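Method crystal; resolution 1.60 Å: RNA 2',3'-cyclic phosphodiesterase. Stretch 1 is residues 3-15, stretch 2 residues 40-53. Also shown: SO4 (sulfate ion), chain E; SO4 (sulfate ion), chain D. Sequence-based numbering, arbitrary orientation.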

# COMPACT_ATOMS: atom_id res chain seq x y z
N PRO A 3 -20.61 -13.30 12.16
CA PRO A 3 -20.82 -11.87 11.91
C PRO A 3 -19.92 -11.34 10.80
O PRO A 3 -18.73 -11.67 10.72
CB PRO A 3 -20.51 -11.21 13.25
CG PRO A 3 -20.67 -12.27 14.26
CD PRO A 3 -20.47 -13.60 13.60
N SER A 4 -20.48 -10.52 9.92
CA SER A 4 -19.69 -10.08 8.78
C SER A 4 -18.51 -9.21 9.24
O SER A 4 -18.53 -8.56 10.29
CB SER A 4 -20.54 -9.31 7.78
OG SER A 4 -21.04 -8.12 8.35
N THR A 5 -17.45 -9.26 8.46
CA THR A 5 -16.24 -8.51 8.72
C THR A 5 -15.91 -7.73 7.46
O THR A 5 -16.41 -8.02 6.38
CB THR A 5 -15.05 -9.41 9.07
OG1 THR A 5 -14.90 -10.40 8.05
CG2 THR A 5 -15.28 -10.14 10.44
N TYR A 6 -14.99 -6.78 7.60
CA TYR A 6 -14.46 -5.97 6.52
C TYR A 6 -13.01 -6.36 6.23
O TYR A 6 -12.24 -6.63 7.15
CB TYR A 6 -14.46 -4.48 6.88
CG TYR A 6 -15.82 -3.85 7.09
CD1 TYR A 6 -16.96 -4.40 6.54
CD2 TYR A 6 -15.95 -2.68 7.83
CE1 TYR A 6 -18.19 -3.80 6.71
CE2 TYR A 6 -17.19 -2.07 8.00
CZ TYR A 6 -18.29 -2.63 7.44
OH TYR A 6 -19.52 -2.03 7.62
N ARG A 7 -12.60 -6.25 4.96
CA ARG A 7 -11.19 -6.33 4.58
C ARG A 7 -10.68 -4.91 4.49
O ARG A 7 -11.17 -4.14 3.64
CB ARG A 7 -10.95 -7.02 3.23
CG ARG A 7 -11.51 -8.41 3.12
CD ARG A 7 -11.19 -9.02 1.76
NE ARG A 7 -11.67 -10.39 1.70
CZ ARG A 7 -11.20 -11.30 0.87
NH1 ARG A 7 -10.22 -10.98 0.02
NH2 ARG A 7 -11.68 -12.54 0.88
N LEU A 8 -9.75 -4.55 5.38
CA LEU A 8 -9.31 -3.17 5.44
C LEU A 8 -7.81 -3.13 5.24
O LEU A 8 -7.10 -4.12 5.44
CB LEU A 8 -9.61 -2.50 6.78
CG LEU A 8 -11.09 -2.54 7.18
CD1 LEU A 8 -11.24 -1.88 8.57
CD2 LEU A 8 -11.97 -1.80 6.17
N PHE A 9 -7.31 -1.96 4.82
CA PHE A 9 -5.86 -1.81 4.82
C PHE A 9 -5.52 -0.34 4.94
O PHE A 9 -6.31 0.51 4.56
CB PHE A 9 -5.17 -2.45 3.58
CG PHE A 9 -5.64 -1.90 2.26
CD1 PHE A 9 -6.81 -2.39 1.66
CD2 PHE A 9 -4.87 -0.95 1.59
CE1 PHE A 9 -7.23 -1.91 0.42
CE2 PHE A 9 -5.27 -0.47 0.35
CZ PHE A 9 -6.43 -0.93 -0.26
N TYR A 10 -4.38 -0.06 5.58
CA TYR A 10 -3.85 1.29 5.66
C TYR A 10 -2.83 1.47 4.55
O TYR A 10 -2.02 0.57 4.34
CB TYR A 10 -3.14 1.51 6.97
CG TYR A 10 -4.00 1.63 8.23
CD1 TYR A 10 -4.49 2.84 8.65
CD2 TYR A 10 -4.23 0.51 9.00
CE1 TYR A 10 -5.22 2.96 9.89
CE2 TYR A 10 -4.94 0.59 10.18
CZ TYR A 10 -5.38 1.81 10.63
OH TYR A 10 -6.05 1.81 11.85
N ALA A 11 -2.94 2.57 3.82
CA ALA A 11 -2.00 2.73 2.71
C ALA A 11 -1.81 4.22 2.46
O ALA A 11 -2.64 5.05 2.83
CB ALA A 11 -2.52 2.06 1.44
N LEU A 12 -0.74 4.54 1.73
CA LEU A 12 -0.61 5.86 1.09
C LEU A 12 -1.16 5.80 -0.34
O LEU A 12 -0.82 4.89 -1.11
CB LEU A 12 0.86 6.31 1.02
CG LEU A 12 1.63 6.21 2.34
CD1 LEU A 12 3.09 6.74 2.07
CD2 LEU A 12 0.98 7.12 3.37
N ARG A 13 -2.02 6.76 -0.67
CA ARG A 13 -2.47 6.97 -2.03
C ARG A 13 -1.29 7.42 -2.88
O ARG A 13 -0.33 8.00 -2.38
CB ARG A 13 -3.55 8.04 -2.00
CG ARG A 13 -4.01 8.46 -3.28
CD ARG A 13 -4.87 9.75 -3.15
NE ARG A 13 -5.19 10.11 -4.50
CZ ARG A 13 -4.57 11.04 -5.21
NH1 ARG A 13 -3.63 11.81 -4.66
NH2 ARG A 13 -4.96 11.24 -6.45
N VAL A 14 -1.36 7.13 -4.17
CA VAL A 14 -0.30 7.51 -5.11
C VAL A 14 -0.91 8.51 -6.08
O VAL A 14 -1.94 8.19 -6.72
CB VAL A 14 0.22 6.27 -5.86
CG1 VAL A 14 1.34 6.67 -6.81
CG2 VAL A 14 0.80 5.30 -4.81
N PRO A 15 -0.36 9.71 -6.23
CA PRO A 15 -1.00 10.74 -7.04
C PRO A 15 -0.72 10.57 -8.53
O PRO A 15 0.11 9.77 -8.95
CB PRO A 15 -0.39 12.06 -6.53
CG PRO A 15 1.03 11.59 -6.03
CD PRO A 15 0.81 10.20 -5.48
S SO4 E . -3.68 13.93 -7.55
O1 SO4 E . -3.35 14.06 -6.12
O2 SO4 E . -3.62 12.57 -8.02
O3 SO4 E . -5.06 14.36 -7.73
O4 SO4 E . -2.82 14.81 -8.36
S SO4 D . 0.27 -5.04 -2.06
O1 SO4 D . -0.84 -5.93 -1.79
O2 SO4 D . 1.40 -5.86 -2.53
O3 SO4 D . -0.24 -4.08 -3.03
O4 SO4 D . 0.70 -4.35 -0.90
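Stretch 2 (40-53) QMHVTLSYLPAVPP

Neighbouring β-strands are held by backbone hydrogen bonds, and a ladder can absorb bulges while side chains still pack on each face; this RNA 2',3'-cyclic phosphodiesterase is an example. The apolar centre lies on the face of the sheet that carries Tyr-6, Leu-8, Tyr-10 and Leu-12. Leu-8 (mt) packs against two partners from residues 40-53: its CB is 4.3 Å from Leu-48 CB, and its CD1 is 3.9 Å from Val-51 CB. Leu-48 CD1 reaches in turn to 4.0 Å from Tyr-10 CD2. Further along, Leu-12 CB lies 4.1 Å from Val-43 CB, while Leu-12 CG is 4.0 Å from Leu-45 CD1, so that this leucine too touches two aliphatic neighbours. Towards the other end, Pro-53 covers one face of the Tyr-6 ring, with its CG 4.0 Å from the ring centroid, a CH-π contact.

The backbone carries these side chains on an antiparallel pairing. Strand 6-13 is extended, and residues 40-53 run against it in the opposite sense but not as one straight strand: the chain turns corners at Leu-45 and Pro-49. Segment 46-48 is nearly antiparallel to strand 6-13, at 170°, with the axes approaching to 4.6 Å; segment 42-44 crosses at 141°, with an approach of 4.4 Å. Paired bonds lock Tyr-6 to Val-51 (Tyr-6 N to Val-51 O and Val-51 N to Tyr-6 O, both 2.8 Å) and Leu-8 to Leu-48 (Leu-8 N to Leu-48 O 2.9 Å, Leu-48 N to Leu-8 O 2.8 Å). A bulge shifts the register by one residue between these pairs. A second bulge follows Tyr-10, whose N donates to Ser-46 O at 3.0 Å while its O accepts from Leu-45 N at 2.8 Å. The ladder then resumes, with Leu-12 N to Val-43 O and Val-43 N to Leu-12 O both at 2.9 Å.

On the opposite face, Phe-9 (chi1 p) lies beside Tyr-47, with Phe-9 CB 4.2 Å from Tyr-47 CD1, and its ring meets that of His-42 obliquely, the centroids 4.7 Å apart and the planes inclined at 38°. The small Ala-11 fits next to them, its CB 3.9 Å from His-42 CB.

Two waters add polar links toward the ends of the contact. One molecule bridges Thr-5 OG1 (2.8 Å) and Pro-49 O (2.7 Å); another accepts from Val-14 N at 2.9 Å and lies 2.6 Å from Met-41 O. Beyond the contact, Arg-13 NH1 donates to O1 of the chain E sulfate at 2.7 Å.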

# COMPACT_ATOMS: atom_id res chain seq x y z
N GLN A 40 -5.84 1.57 -8.52
CA GLN A 40 -5.55 0.55 -7.52
C GLN A 40 -4.14 0.69 -6.89
O GLN A 40 -3.78 -0.07 -6.00
CB GLN A 40 -5.64 -0.87 -8.13
CG GLN A 40 -7.01 -1.39 -8.66
CD GLN A 40 -6.88 -2.81 -9.31
OE1 GLN A 40 -6.04 -3.06 -10.23
NE2 GLN A 40 -7.71 -3.72 -8.85
N MET A 41 -3.31 1.61 -7.38
CA MET A 41 -1.92 1.69 -6.92
C MET A 41 -1.84 2.40 -5.57
O MET A 41 -2.41 3.47 -5.38
CB MET A 41 -1.07 2.45 -7.93
CG MET A 41 -0.84 1.66 -9.23
SD MET A 41 0.06 2.67 -10.43
CE MET A 41 0.16 1.52 -11.82
N HIS A 42 -1.14 1.79 -4.63
CA HIS A 42 -1.02 2.38 -3.32
C HIS A 42 0.19 1.75 -2.64
O HIS A 42 0.73 0.73 -3.09
CB HIS A 42 -2.29 2.16 -2.46
CG HIS A 42 -2.69 0.76 -2.43
ND1 HIS A 42 -3.78 0.29 -3.15
CD2 HIS A 42 -2.22 -0.29 -1.73
CE1 HIS A 42 -3.89 -1.01 -2.94
NE2 HIS A 42 -2.93 -1.39 -2.12
N VAL A 43 0.63 2.40 -1.56
CA VAL A 43 1.73 1.87 -0.72
C VAL A 43 1.12 1.30 0.56
O VAL A 43 0.70 2.07 1.42
CB VAL A 43 2.74 2.96 -0.36
CG1 VAL A 43 3.87 2.35 0.50
CG2 VAL A 43 3.35 3.67 -1.59
N THR A 44 0.97 -0.03 0.64
CA THR A 44 0.29 -0.63 1.80
C THR A 44 1.19 -0.61 3.01
O THR A 44 2.38 -0.96 2.92
CB THR A 44 -0.08 -2.05 1.47
OG1 THR A 44 -0.91 -2.04 0.32
CG2 THR A 44 -0.89 -2.72 2.66
N LEU A 45 0.63 -0.26 4.16
CA LEU A 45 1.35 -0.32 5.44
C LEU A 45 0.91 -1.51 6.31
O LEU A 45 1.73 -2.06 7.04
CB LEU A 45 1.15 0.98 6.23
CG LEU A 45 1.97 2.20 5.74
CD1 LEU A 45 1.44 2.84 4.56
CD2 LEU A 45 2.11 3.25 6.86
N SER A 46 -0.37 -1.88 6.25
CA SER A 46 -0.82 -3.05 6.97
C SER A 46 -2.14 -3.50 6.34
O SER A 46 -2.97 -2.67 5.94
CB SER A 46 -1.07 -2.74 8.46
OG SER A 46 -1.36 -3.98 9.12
N TYR A 47 -2.32 -4.81 6.26
CA TYR A 47 -3.53 -5.40 5.70
C TYR A 47 -4.26 -6.17 6.80
O TYR A 47 -3.65 -6.97 7.50
CB TYR A 47 -3.15 -6.32 4.53
CG TYR A 47 -4.27 -7.17 4.04
CD1 TYR A 47 -5.41 -6.61 3.53
CD2 TYR A 47 -4.19 -8.56 4.11
CE1 TYR A 47 -6.46 -7.40 3.11
CE2 TYR A 47 -5.23 -9.36 3.67
CZ TYR A 47 -6.35 -8.77 3.19
OH TYR A 47 -7.39 -9.58 2.75
N LEU A 48 -5.56 -5.92 6.91
CA LEU A 48 -6.41 -6.44 7.99
C LEU A 48 -7.54 -7.22 7.34
O LEU A 48 -8.57 -6.64 6.94
CB LEU A 48 -6.97 -5.27 8.82
CG LEU A 48 -5.94 -4.37 9.55
CD1 LEU A 48 -5.21 -3.40 8.65
CD2 LEU A 48 -6.68 -3.54 10.57
N PRO A 49 -7.42 -8.54 7.26
CA PRO A 49 -8.35 -9.30 6.40
C PRO A 49 -9.76 -9.41 6.91
O PRO A 49 -10.67 -9.72 6.13
CB PRO A 49 -7.69 -10.68 6.33
CG PRO A 49 -6.79 -10.74 7.55
CD PRO A 49 -6.30 -9.35 7.76
N ALA A 50 -10.00 -9.26 8.24
CA ALA A 50 -11.34 -9.62 8.74
C ALA A 50 -11.64 -8.77 9.99
O ALA A 50 -11.58 -9.24 11.13
CB ALA A 50 -11.45 -11.13 9.05
N VAL A 51 -11.98 -7.50 9.79
CA VAL A 51 -12.20 -6.57 10.89
C VAL A 51 -13.69 -6.51 11.20
O VAL A 51 -14.47 -6.15 10.30
CB VAL A 51 -11.66 -5.18 10.57
CG1 VAL A 51 -11.86 -4.29 11.75
CG2 VAL A 51 -10.16 -5.26 10.17
N PRO A 52 -14.12 -6.81 12.41
CA PRO A 52 -15.52 -6.61 12.77
C PRO A 52 -15.85 -5.13 12.66
O PRO A 52 -15.07 -4.27 13.07
CB PRO A 52 -15.60 -7.12 14.22
CG PRO A 52 -14.33 -7.95 14.44
CD PRO A 52 -13.31 -7.34 13.53
N PRO A 53 -17.00 -4.78 12.07
CA PRO A 53 -17.27 -3.34 11.82
C PRO A 53 -17.25 -2.49 13.09
O PRO A 53 -16.86 -1.32 13.05
CB PRO A 53 -18.67 -3.35 11.16
CG PRO A 53 -18.77 -4.70 10.53
CD PRO A 53 -18.00 -5.66 11.45
O HOH W 1 -13.33 -9.90 5.80
O HOH W 2 -3.70 5.77 -5.29